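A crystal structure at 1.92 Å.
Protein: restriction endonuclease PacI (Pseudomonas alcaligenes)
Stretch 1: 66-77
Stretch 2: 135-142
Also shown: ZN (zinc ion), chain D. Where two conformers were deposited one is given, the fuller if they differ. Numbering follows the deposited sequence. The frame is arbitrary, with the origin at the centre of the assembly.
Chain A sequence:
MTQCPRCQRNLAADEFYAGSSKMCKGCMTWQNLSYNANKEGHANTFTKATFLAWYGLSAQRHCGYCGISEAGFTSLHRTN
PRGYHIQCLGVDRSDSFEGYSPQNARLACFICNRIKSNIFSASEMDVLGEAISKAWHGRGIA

Stretch 1 66-77: CGISEAGFTSLH
Stretch 2 135-142: AWHGRGIA

A chain terminus can be fastened to the body of a protein by an aromatic anchor, an apolar clasp and a polar lock acting in succession, and the last eight residues of PacI illustrate the principle. They pack against residues 66-77, a loop leading into a short helix that begins at Glu70, followed by a type I turn from Thr74 to His77, and 419 Å² is buried between them.

Ala135 to Arg139 close a helix that begins earlier in the chain. The CA-to-CB bond of Trp136 (chi1 -56°, chi2 151°) points toward stretch 1. Its NE1 makes a weak hydrogen bond of 3.2 Å to Cys66 SG, which lies at the ring edge and also binds zinc, with SG to ZN 2.3 Å. One face of the indole carries two methyls: Ile68 CD1 (chi1 t, chi2 t) sits 3.9 Å from the centroid of the Trp136 five-membered ring, and Leu76 CD1 (chi1 m, chi2 t) 4.0 Å from that of the six-membered ring. Arg139, extended beyond an m chi1, brings NH1 to 4.1 Å from Leu76 CD2.

Gly140 then breaks the helix with phi/psi of 85/24, in a Schellman motif; Ile141 N returns to Trp136 O at 3.0 Å. A CB here would jam against the preceding carbonyl. After this turn Ile141 (-111/130; chi1 m, chi2 t) points its CA-to-CB bond toward stretch 1, where its CG2 lies 3.7 Å from Ile68 CD1 and 3.8 Å from Gly72 CA, while its CD1 meets Leu76 CD2 at 3.7 Å.

Ala142 directs CB away and engages through its carboxylate, with its CA 5.5 Å from Ile68 CA. Ser69 N donates to Ala142 O at 2.9 Å, and Ser69 OG (chi1 p) donates to Ala142 OXT at 2.9 Å. The same OG caps the helix, accepting from Gly72 N at 2.9 Å. Gly72 leaves room for this lock: an ideal CB would lie 2.2 Å from Ala142 OXT.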

# COMPACT_ATOMS: atom_id res chain seq x y z
N CYS A 66 5.77 -12.12 -1.86
CA CYS A 66 6.31 -11.88 -3.21
C CYS A 66 7.55 -12.70 -3.54
O CYS A 66 7.98 -12.73 -4.69
CB CYS A 66 6.61 -10.40 -3.43
SG CYS A 66 8.03 -9.77 -2.47
N GLY A 67 8.16 -13.32 -2.53
CA GLY A 67 9.32 -14.20 -2.76
C GLY A 67 10.63 -13.45 -2.87
O GLY A 67 11.67 -14.06 -3.04
N ILE A 68 10.62 -12.13 -2.75
CA ILE A 68 11.88 -11.42 -2.90
C ILE A 68 12.85 -11.82 -1.77
O ILE A 68 12.43 -12.02 -0.63
CB ILE A 68 11.68 -9.89 -2.96
CG1 ILE A 68 12.94 -9.23 -3.55
CG2 ILE A 68 11.33 -9.31 -1.56
CD1 ILE A 68 12.73 -7.81 -3.98
N SER A 69 14.13 -11.94 -2.10
CA SER A 69 15.16 -12.27 -1.11
C SER A 69 15.49 -11.01 -0.33
O SER A 69 15.23 -9.88 -0.81
CB SER A 69 16.42 -12.80 -1.80
OG SER A 69 17.05 -11.76 -2.53
N GLU A 70 16.06 -11.18 0.85
CA GLU A 70 16.49 -10.04 1.64
C GLU A 70 17.48 -9.14 0.86
O GLU A 70 17.40 -7.90 0.93
CB GLU A 70 17.09 -10.50 2.96
CG GLU A 70 17.46 -9.37 3.86
CD GLU A 70 17.51 -9.79 5.30
OE1 GLU A 70 18.63 -9.93 5.82
OE2 GLU A 70 16.43 -9.97 5.89
N ALA A 71 18.42 -9.75 0.14
CA ALA A 71 19.37 -8.99 -0.69
C ALA A 71 18.67 -8.26 -1.84
O ALA A 71 19.00 -7.12 -2.15
CB ALA A 71 20.51 -9.89 -1.22
N GLY A 72 17.69 -8.94 -2.45
CA GLY A 72 16.87 -8.33 -3.51
C GLY A 72 16.13 -7.11 -2.99
O GLY A 72 16.16 -6.04 -3.59
N PHE A 73 15.48 -7.26 -1.84
CA PHE A 73 14.78 -6.13 -1.25
C PHE A 73 15.71 -4.98 -0.88
O PHE A 73 15.38 -3.83 -1.08
CB PHE A 73 13.96 -6.55 -0.04
CG PHE A 73 13.01 -5.50 0.43
CD1 PHE A 73 11.85 -5.24 -0.30
CD2 PHE A 73 13.27 -4.75 1.57
CE1 PHE A 73 10.95 -4.25 0.10
CE2 PHE A 73 12.34 -3.75 2.01
CZ PHE A 73 11.19 -3.51 1.25
N THR A 74 16.87 -5.31 -0.32
CA THR A 74 17.89 -4.31 -0.00
C THR A 74 18.25 -3.49 -1.24
O THR A 74 18.43 -2.28 -1.13
CB THR A 74 19.14 -4.98 0.63
OG1 THR A 74 18.74 -5.71 1.79
CG2 THR A 74 20.23 -3.95 1.03
N SER A 75 18.31 -4.14 -2.39
CA SER A 75 18.70 -3.51 -3.67
C SER A 75 17.63 -2.57 -4.19
O SER A 75 17.89 -1.80 -5.12
CB SER A 75 19.01 -4.56 -4.75
OG SER A 75 17.80 -5.06 -5.32
N LEU A 76 16.41 -2.64 -3.62
CA LEU A 76 15.38 -1.68 -3.98
C LEU A 76 15.61 -0.31 -3.35
O LEU A 76 15.00 0.67 -3.76
CB LEU A 76 13.98 -2.21 -3.58
CG LEU A 76 13.46 -3.38 -4.43
CD1 LEU A 76 12.16 -3.91 -3.87
CD2 LEU A 76 13.28 -2.92 -5.87
N HIS A 77 16.45 -0.26 -2.31
CA HIS A 77 16.73 0.99 -1.58
C HIS A 77 15.49 1.70 -1.09
O HIS A 77 15.33 2.90 -1.26
CB HIS A 77 17.60 1.91 -2.43
CG HIS A 77 18.90 1.27 -2.76
ND1 HIS A 77 19.91 1.15 -1.84
CD2 HIS A 77 19.31 0.61 -3.87
CE1 HIS A 77 20.91 0.49 -2.38
NE2 HIS A 77 20.58 0.15 -3.61
N ALA A 135 6.45 -8.17 -11.03
CA ALA A 135 7.15 -6.88 -11.13
C ALA A 135 8.66 -7.02 -10.86
O ALA A 135 9.48 -6.47 -11.62
CB ALA A 135 6.53 -5.83 -10.21
N TRP A 136 9.02 -7.74 -9.80
CA TRP A 136 10.43 -7.92 -9.46
C TRP A 136 11.15 -8.70 -10.57
O TRP A 136 12.19 -8.24 -11.07
CB TRP A 136 10.62 -8.64 -8.12
CG TRP A 136 9.93 -8.02 -6.87
CD1 TRP A 136 9.49 -8.70 -5.78
CD2 TRP A 136 9.64 -6.63 -6.62
NE1 TRP A 136 8.94 -7.84 -4.87
CE2 TRP A 136 9.01 -6.57 -5.35
CE3 TRP A 136 9.84 -5.45 -7.33
CZ2 TRP A 136 8.58 -5.35 -4.77
CZ3 TRP A 136 9.42 -4.24 -6.77
CH2 TRP A 136 8.79 -4.20 -5.50
N HIS A 137 10.59 -9.85 -10.95
CA HIS A 137 11.19 -10.68 -11.99
C HIS A 137 11.31 -9.90 -13.29
O HIS A 137 12.26 -10.10 -14.06
CB HIS A 137 10.40 -11.97 -12.19
CG HIS A 137 10.53 -12.94 -11.05
ND1 HIS A 137 9.51 -13.79 -10.68
CD2 HIS A 137 11.55 -13.17 -10.19
CE1 HIS A 137 9.90 -14.51 -9.64
NE2 HIS A 137 11.13 -14.16 -9.32
N GLY A 138 10.35 -9.00 -13.53
CA GLY A 138 10.39 -8.10 -14.68
C GLY A 138 11.52 -7.09 -14.60
O GLY A 138 12.07 -6.68 -15.62
N ARG A 139 11.90 -6.69 -13.38
CA ARG A 139 13.02 -5.76 -13.18
C ARG A 139 14.39 -6.46 -13.11
O ARG A 139 15.42 -5.79 -13.02
CB ARG A 139 12.79 -4.93 -11.92
CG ARG A 139 11.59 -3.99 -12.01
CD ARG A 139 11.50 -3.14 -10.78
NE ARG A 139 10.22 -2.44 -10.65
CZ ARG A 139 9.95 -1.57 -9.69
NH1 ARG A 139 10.88 -1.29 -8.78
NH2 ARG A 139 8.76 -0.98 -9.62
N GLY A 140 14.38 -7.79 -13.12
CA GLY A 140 15.60 -8.58 -12.96
C GLY A 140 16.04 -8.83 -11.52
O GLY A 140 17.22 -9.09 -11.26
N ILE A 141 15.09 -8.77 -10.58
CA ILE A 141 15.35 -8.94 -9.16
C ILE A 141 14.76 -10.25 -8.62
O ILE A 141 13.58 -10.57 -8.85
CB ILE A 141 14.81 -7.74 -8.33
CG1 ILE A 141 15.48 -6.43 -8.75
CG2 ILE A 141 15.03 -7.96 -6.82
CD1 ILE A 141 14.68 -5.19 -8.39
N ALA A 142 15.60 -11.00 -7.90
CA ALA A 142 15.21 -12.24 -7.21
C ALA A 142 15.22 -12.04 -5.69
O ALA A 142 14.51 -12.70 -4.92
CB ALA A 142 16.14 -13.37 -7.60
OXT ALA A 142 15.98 -11.22 -5.19
ZN ZN D . 7.20 -8.86 -0.55